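Local coordinates for OXA-46 oxacillinase (Pseudomonas aeruginosa, PDB 3IF6), which probably hydrolyses the amide bond of beta-lactam antibiotics to give substituted beta-amino acids, as a class D serine beta-lactamase that confers antibiotic resistance, at residues F59-A64 and S167-I172; F233-D238 and F247-I252. One frame throughout, in Å; residues are numbered along the deposited sequence.

Contact 1 of 2, residues F59-A64 and S167-I172; sequences FDQERA and SAHEQI. With EDO (1,2-ethanediol), chain I.
Ser-167 OG is gripped twice, accepting from Glu-170 N at 3.2 Å and donating to O1 of a bound 1,2-ethanediol at 2.9 Å, and it stands 3.6 Å from Ala-64 O across the contact. Its position follows from chi1 of 86°, which sets OG between the backbone N and the carbonyl carbon. Ala-64 O, at the end of the short helix 61-64, accepts the backbone N-H of His-169 at 3.3 Å, and at 171° the bond is almost straight. Glu-170 OE1 answers the serine with a weak bond from Ser-167 N. This reciprocal pair is a capping box at the N-terminus of helix 168-179, and Asp-60 caps helix 61-64 in turn by accepting Arg-63 N on OD1. Ala-168 CB packs against Ala-64, 3.6 Å from Ala-64 O and 4.4 Å from Ala-64 CB. Gln-61 brings its amide to the edge of the His-169 ring, NE2 lying 3.1 Å from CE1 with the two planes only 16° apart; the bend at chi2 turns the amide that way. The His-169 ring also touches Leu-56 and Val-58 of strand 55-58, while Glu-170 OE1 has a second partner in the salt bridge to Arg-67.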
loop_
_atom_site.group_PDB
_atom_site.type_symbol
_atom_site.label_atom_id
_atom_site.label_comp_id
_atom_site.label_asym_id
_atom_site.label_seq_id
_atom_site.Cartn_x
_atom_site.Cartn_y
_atom_site.Cartn_z
ATOM N N PHE B 59 -11.344 -25.873 -1.356
ATOM C CA PHE B 59 -12.004 -26.627 -2.385
ATOM C C PHE B 59 -10.939 -27.569 -2.879
ATOM O O PHE B 59 -9.803 -27.181 -3.014
ATOM C CB PHE B 59 -12.472 -25.710 -3.473
ATOM C CG PHE B 59 -12.948 -26.406 -4.655
ATOM C CD1 PHE B 59 -13.664 -27.542 -4.544
ATOM C CD2 PHE B 59 -12.668 -25.930 -5.895
ATOM C CE1 PHE B 59 -14.090 -28.184 -5.661
ATOM C CE2 PHE B 59 -13.091 -26.563 -6.998
ATOM C CZ PHE B 59 -13.798 -27.684 -6.894
ATOM N N ASP B 60 -11.286 -28.788 -3.198
ATOM C CA ASP B 60 -10.275 -29.696 -3.649
ATOM C C ASP B 60 -9.096 -29.840 -2.722
ATOM O O ASP B 60 -7.969 -29.715 -3.109
ATOM C CB ASP B 60 -9.825 -29.348 -5.037
ATOM C CG ASP B 60 -9.489 -30.537 -5.827
ATOM O OD1 ASP B 60 -8.925 -31.453 -5.255
ATOM O OD2 ASP B 60 -9.773 -30.544 -7.016
ATOM N N GLN B 61 -9.374 -30.120 -1.479
ATOM C CA GLN B 61 -8.328 -30.303 -0.500
ATOM C C GLN B 61 -7.085 -30.976 -1.062
ATOM O O GLN B 61 -5.960 -30.692 -0.622
ATOM C CB GLN B 61 -8.872 -31.110 0.684
ATOM C CG GLN B 61 -7.859 -31.281 1.831
ATOM C CD GLN B 61 -7.303 -29.950 2.356
ATOM O OE1 GLN B 61 -8.057 -29.074 2.774
ATOM N NE2 GLN B 61 -5.982 -29.812 2.346
ATOM N N GLU B 62 -7.281 -31.869 -2.031
ATOM C CA GLU B 62 -6.175 -32.654 -2.577
ATOM C C GLU B 62 -5.297 -31.759 -3.426
ATOM O O GLU B 62 -4.072 -31.862 -3.378
ATOM C CB GLU B 62 -6.693 -33.833 -3.424
ATOM C CG GLU B 62 -7.474 -34.924 -2.654
ATOM C CD GLU B 62 -8.770 -34.413 -1.997
ATOM O OE1 GLU B 62 -8.889 -34.533 -0.747
ATOM O OE2 GLU B 62 -9.655 -33.890 -2.724
ATOM N N ARG B 63 -5.950 -30.905 -4.213
ATOM C CA ARG B 63 -5.278 -30.008 -5.151
ATOM C C ARG B 63 -4.676 -28.832 -4.392
ATOM O O ARG B 63 -3.517 -28.503 -4.596
ATOM C CB ARG B 63 -6.243 -29.506 -6.228
ATOM C CG ARG B 63 -5.505 -29.127 -7.489
ATOM C CD ARG B 63 -6.275 -28.144 -8.353
ATOM N NE ARG B 63 -5.359 -27.343 -9.149
ATOM C CZ ARG B 63 -5.216 -27.422 -10.466
ATOM N NH1 ARG B 63 -5.954 -28.271 -11.168
ATOM N NH2 ARG B 63 -4.339 -26.638 -11.081
ATOM N N ALA B 64 -5.402 -28.346 -3.410
ATOM C CA ALA B 64 -4.953 -27.300 -2.539
ATOM C C ALA B 64 -3.675 -27.747 -1.859
ATOM O O ALA B 64 -2.834 -26.950 -1.594
ATOM C CB ALA B 64 -5.990 -27.005 -1.547
ATOM N N SER B 167 2.475 -25.054 -2.771
ATOM C CA SER B 167 1.076 -25.404 -2.868
ATOM C C SER B 167 0.210 -24.274 -2.389
ATOM O O SER B 167 0.702 -23.343 -1.749
ATOM C CB SER B 167 0.800 -26.641 -2.016
ATOM O OG SER B 167 0.540 -26.297 -0.677
ATOM N N ALA B 168 -1.087 -24.388 -2.650
ATOM C CA ALA B 168 -2.036 -23.348 -2.287
ATOM C C ALA B 168 -2.028 -23.128 -0.786
ATOM O O ALA B 168 -1.799 -22.010 -0.355
ATOM C CB ALA B 168 -3.428 -23.626 -2.826
ATOM N N HIS B 169 -2.205 -24.182 0.015
ATOM C CA HIS B 169 -2.143 -24.042 1.485
ATOM C C HIS B 169 -0.834 -23.428 1.940
ATOM O O HIS B 169 -0.795 -22.697 2.913
ATOM C CB HIS B 169 -2.346 -25.388 2.232
ATOM C CG HIS B 169 -3.766 -25.656 2.596
ATOM N ND1 HIS B 169 -4.460 -26.745 2.123
ATOM C CD2 HIS B 169 -4.642 -24.949 3.344
ATOM C CE1 HIS B 169 -5.708 -26.694 2.557
ATOM N NE2 HIS B 169 -5.843 -25.615 3.306
ATOM N N GLU B 170 0.244 -23.795 1.266
ATOM C CA GLU B 170 1.554 -23.295 1.587
ATOM C C GLU B 170 1.697 -21.799 1.241
ATOM O O GLU B 170 2.399 -21.070 1.956
ATOM C CB GLU B 170 2.607 -24.131 0.880
ATOM C CG GLU B 170 2.721 -25.562 1.406
ATOM C CD GLU B 170 3.978 -26.269 0.929
ATOM O OE1 GLU B 170 4.233 -26.315 -0.296
ATOM O OE2 GLU B 170 4.713 -26.797 1.788
ATOM N N GLN B 171 1.002 -21.348 0.179
ATOM C CA GLN B 171 0.958 -19.924 -0.203
ATOM C C GLN B 171 0.339 -19.171 0.946
ATOM O O GLN B 171 0.808 -18.094 1.312
ATOM C CB GLN B 171 0.160 -19.664 -1.495
ATOM C CG GLN B 171 0.789 -20.219 -2.784
ATOM C CD GLN B 171 1.814 -19.293 -3.472
ATOM O OE1 GLN B 171 2.520 -18.517 -2.824
ATOM N NE2 GLN B 171 1.916 -19.409 -4.794
ATOM N N ILE B 172 -0.686 -19.762 1.542
ATOM C CA ILE B 172 -1.392 -19.116 2.652
ATOM C C ILE B 172 -0.514 -18.909 3.896
ATOM O O ILE B 172 -0.514 -17.826 4.477
ATOM C CB ILE B 172 -2.681 -19.864 3.019
ATOM C CG1 ILE B 172 -3.608 -19.946 1.791
ATOM C CG2 ILE B 172 -3.353 -19.205 4.272
ATOM C CD1 ILE B 172 -4.512 -18.770 1.588
HETATM C C1 EDO I . -0.187 -29.175 2.429
HETATM O O1 EDO I . 0.194 -28.312 1.346
HETATM C C2 EDO I . -0.769 -28.363 3.580
HETATM O O2 EDO I . -2.196 -28.518 3.601
#

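Contact 2 of 2, residues F233-D238 and F247-I252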
loop_
_atom_site.group_PDB
_atom_site.type_symbol
_atom_site.label_atom_id
_atom_site.label_comp_id
_atom_site.label_asym_id
_atom_site.label_seq_id
_atom_site.Cartn_x
_atom_site.Cartn_y
_atom_site.Cartn_z
ATOM N N PHE B 233 -6.009 -15.424 0.452
ATOM C CA PHE B 233 -6.505 -16.271 -0.653
ATOM C C PHE B 233 -5.343 -16.823 -1.452
ATOM O O PHE B 233 -4.267 -16.250 -1.473
ATOM C CB PHE B 233 -7.543 -15.583 -1.561
ATOM C CG PHE B 233 -7.040 -14.333 -2.244
ATOM C CD1 PHE B 233 -6.435 -14.404 -3.492
ATOM C CD2 PHE B 233 -7.178 -13.062 -1.620
ATOM C CE1 PHE B 233 -5.954 -13.229 -4.132
ATOM C CE2 PHE B 233 -6.706 -11.892 -2.240
ATOM C CZ PHE B 233 -6.090 -11.977 -3.495
ATOM N N ALA B 234 -5.553 -17.994 -2.033
ATOM C CA ALA B 234 -4.597 -18.649 -2.870
ATOM C C ALA B 234 -5.396 -19.602 -3.746
ATOM O O ALA B 234 -5.932 -20.615 -3.268
ATOM C CB ALA B 234 -3.596 -19.386 -2.056
ATOM N N LEU B 235 -5.502 -19.224 -5.017
ATOM C CA LEU B 235 -6.212 -19.960 -6.042
ATOM C C LEU B 235 -5.184 -20.430 -7.055
ATOM O O LEU B 235 -4.205 -19.732 -7.293
ATOM C CB LEU B 235 -7.308 -19.089 -6.712
ATOM C CG LEU B 235 -7.836 -19.497 -8.117
ATOM C CD1 LEU B 235 -9.326 -19.232 -8.342
ATOM C CD2 LEU B 235 -7.002 -18.928 -9.290
ATOM N N ASN B 236 -5.366 -21.650 -7.578
ATOM C CA ASN B 236 -4.788 -22.028 -8.863
ATOM C C ASN B 236 -5.782 -22.696 -9.831
ATOM O O ASN B 236 -6.871 -23.138 -9.446
ATOM C CB ASN B 236 -3.400 -22.712 -8.767
ATOM C CG ASN B 236 -3.404 -24.023 -7.958
ATOM O OD1 ASN B 236 -2.668 -24.153 -6.976
ATOM N ND2 ASN B 236 -4.192 -24.999 -8.393
ATOM N N ILE B 237 -5.472 -22.637 -11.113
ATOM C CA ILE B 237 -6.342 -23.209 -12.121
ATOM C C ILE B 237 -5.459 -23.691 -13.251
ATOM O O ILE B 237 -4.388 -23.125 -13.498
ATOM C CB ILE B 237 -7.439 -22.234 -12.663
ATOM C CG1 ILE B 237 -6.888 -20.830 -12.961
ATOM C CG2 ILE B 237 -8.654 -22.176 -11.731
ATOM C CD1 ILE B 237 -7.733 -20.053 -13.994
ATOM N N ASP B 238 -5.881 -24.776 -13.892
ATOM C CA ASP B 238 -5.305 -25.177 -15.169
ATOM C C ASP B 238 -5.659 -24.113 -16.230
ATOM O O ASP B 238 -6.691 -23.435 -16.136
ATOM C CB ASP B 238 -5.833 -26.536 -15.592
ATOM C CG ASP B 238 -5.498 -27.628 -14.610
ATOM O OD1 ASP B 238 -4.377 -27.681 -14.048
ATOM O OD2 ASP B 238 -6.352 -28.491 -14.418
ATOM N N PHE B 247 -7.917 -14.439 -17.389
ATOM C CA PHE B 247 -8.897 -13.608 -16.695
ATOM C C PHE B 247 -9.653 -14.367 -15.590
ATOM O O PHE B 247 -10.208 -13.756 -14.695
ATOM C CB PHE B 247 -9.890 -13.009 -17.691
ATOM C CG PHE B 247 -10.932 -14.002 -18.172
ATOM C CD1 PHE B 247 -12.137 -14.157 -17.487
ATOM C CD2 PHE B 247 -10.708 -14.786 -19.289
ATOM C CE1 PHE B 247 -13.086 -15.049 -17.920
ATOM C CE2 PHE B 247 -11.667 -15.691 -19.716
ATOM C CZ PHE B 247 -12.847 -15.824 -19.023
ATOM N N LYS B 248 -9.649 -15.692 -15.646
ATOM C CA LYS B 248 -10.389 -16.525 -14.692
ATOM C C LYS B 248 -9.672 -16.613 -13.348
ATOM O O LYS B 248 -10.269 -16.944 -12.344
ATOM C CB LYS B 248 -10.542 -17.947 -15.257
ATOM C CG LYS B 248 -11.381 -18.068 -16.509
ATOM C CD LYS B 248 -11.363 -19.488 -17.018
ATOM C CE LYS B 248 -11.875 -19.510 -18.459
ATOM N NZ LYS B 248 -11.996 -20.954 -18.898
ATOM N N ARG B 249 -8.378 -16.346 -13.318
ATOM C CA ARG B 249 -7.695 -16.401 -12.052
ATOM C C ARG B 249 -8.365 -15.435 -11.092
ATOM O O ARG B 249 -8.897 -15.870 -10.062
ATOM C CB ARG B 249 -6.207 -16.113 -12.200
ATOM C CG ARG B 249 -5.476 -17.132 -13.058
ATOM C CD ARG B 249 -4.108 -16.612 -13.348
ATOM N NE ARG B 249 -4.232 -15.368 -14.090
ATOM C CZ ARG B 249 -3.211 -14.616 -14.464
ATOM N NH1 ARG B 249 -1.981 -14.979 -14.150
ATOM N NH2 ARG B 249 -3.435 -13.508 -15.143
ATOM N N GLU B 250 -8.369 -14.145 -11.445
ATOM C CA GLU B 250 -9.002 -13.109 -10.615
ATOM C C GLU B 250 -10.515 -13.216 -10.607
ATOM O O GLU B 250 -11.159 -12.798 -9.651
ATOM C CB GLU B 250 -8.576 -11.692 -11.048
ATOM C CG GLU B 250 -7.227 -11.231 -10.473
ATOM C CD GLU B 250 -6.492 -10.175 -11.321
ATOM O OE1 GLU B 250 -6.431 -9.004 -10.904
ATOM O OE2 GLU B 250 -5.952 -10.521 -12.408
ATOM N N ALA B 251 -11.105 -13.739 -11.672
ATOM C CA ALA B 251 -12.559 -13.668 -11.755
ATOM C C ALA B 251 -13.256 -14.688 -10.842
ATOM O O ALA B 251 -14.294 -14.383 -10.252
ATOM C CB ALA B 251 -13.045 -13.773 -13.195
ATOM N N ILE B 252 -12.676 -15.879 -10.734
ATOM C CA ILE B 252 -13.183 -16.903 -9.835
ATOM C C ILE B 252 -12.999 -16.520 -8.344
ATOM O O ILE B 252 -13.957 -16.552 -7.565
ATOM C CB ILE B 252 -12.535 -18.289 -10.123
ATOM C CG1 ILE B 252 -12.994 -18.810 -11.488
ATOM C CG2 ILE B 252 -12.878 -19.298 -9.009
ATOM C CD1 ILE B 252 -12.141 -19.944 -12.033
#
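Strand 233-238 and helix 247-252 run roughly antiparallel, their N-to-C directions 140° apart and their axes approaching to 8.6 Å. The CA atoms come nearest at Ile-237 and Arg-249, 6.9 Å apart, a spacing filled by side chains. Leu-235 and Ile-237, two residues apart on the strand, both direct their CB atoms at the helix, which meets them with Lys-248, Arg-249 and Ile-252, one turn of its surface.

Leu-235 divides its two methyls. CD1 presses on CG2 of Ile-252 at 3.6 Å, the two side chains crossing at about a right angle, while CD2 lies against the backbone of Arg-249, 3.7 Å from its O. Ile-237 has CG1 between the backbone N and the carbonyl carbon (chi1 44°), and its extended arm carries CD1 to the helix, where it rests 3.7 Å from Lys-248 CB and 3.8 Å from Arg-249 CG. Its other branch, CG2, meets Ile-252 CD1 more loosely, at 4.2 Å.

The side chains of both basic residues meet the strand through aliphatic carbons. Lys-248 NZ goes on to Leu-38 O and a salt bridge with Asp-245; Arg-249 NH1 bonds Gly-212 O and a tartrate probably acquired from the crystallisation liquor.

This is helix-on-sheet packing of the penicillin-recognising fold, in which the C-terminal helix 247-259 covers one face of the central sheet. Strand 229-238 lies between strands 42-48 and 217-226, and Phe-35 of helix 32-36 touches Leu-235, Ile-237 and Ile-252 alike.

Overall arrangement
Contact 1 precedes contact 2 along the chain, and the second opens only after the first has closed. Their centres are 12 Å apart, and strand 229-238, which supplies one side of contact 2, is also touched by helix 168-179 of contact 1. Ile-172 and Ala-168 of that helix pack on residues 233-234, whereas helix 247-259 lies on the opposite face, where Leu-235 and Ile-237 point. The central sheet is therefore covered by helices on both faces, within a single transpeptidase-type domain. A polar tie joins the contacts directly: Arg-63 NH2 forms a salt bridge with Asp-238 OD1 at 3.1 Å. Contact 1 lies away from the predicted acylated serine, Ser-72; in contact 2 the Arg-249 side chain is about 8 Å from that of Ser-72.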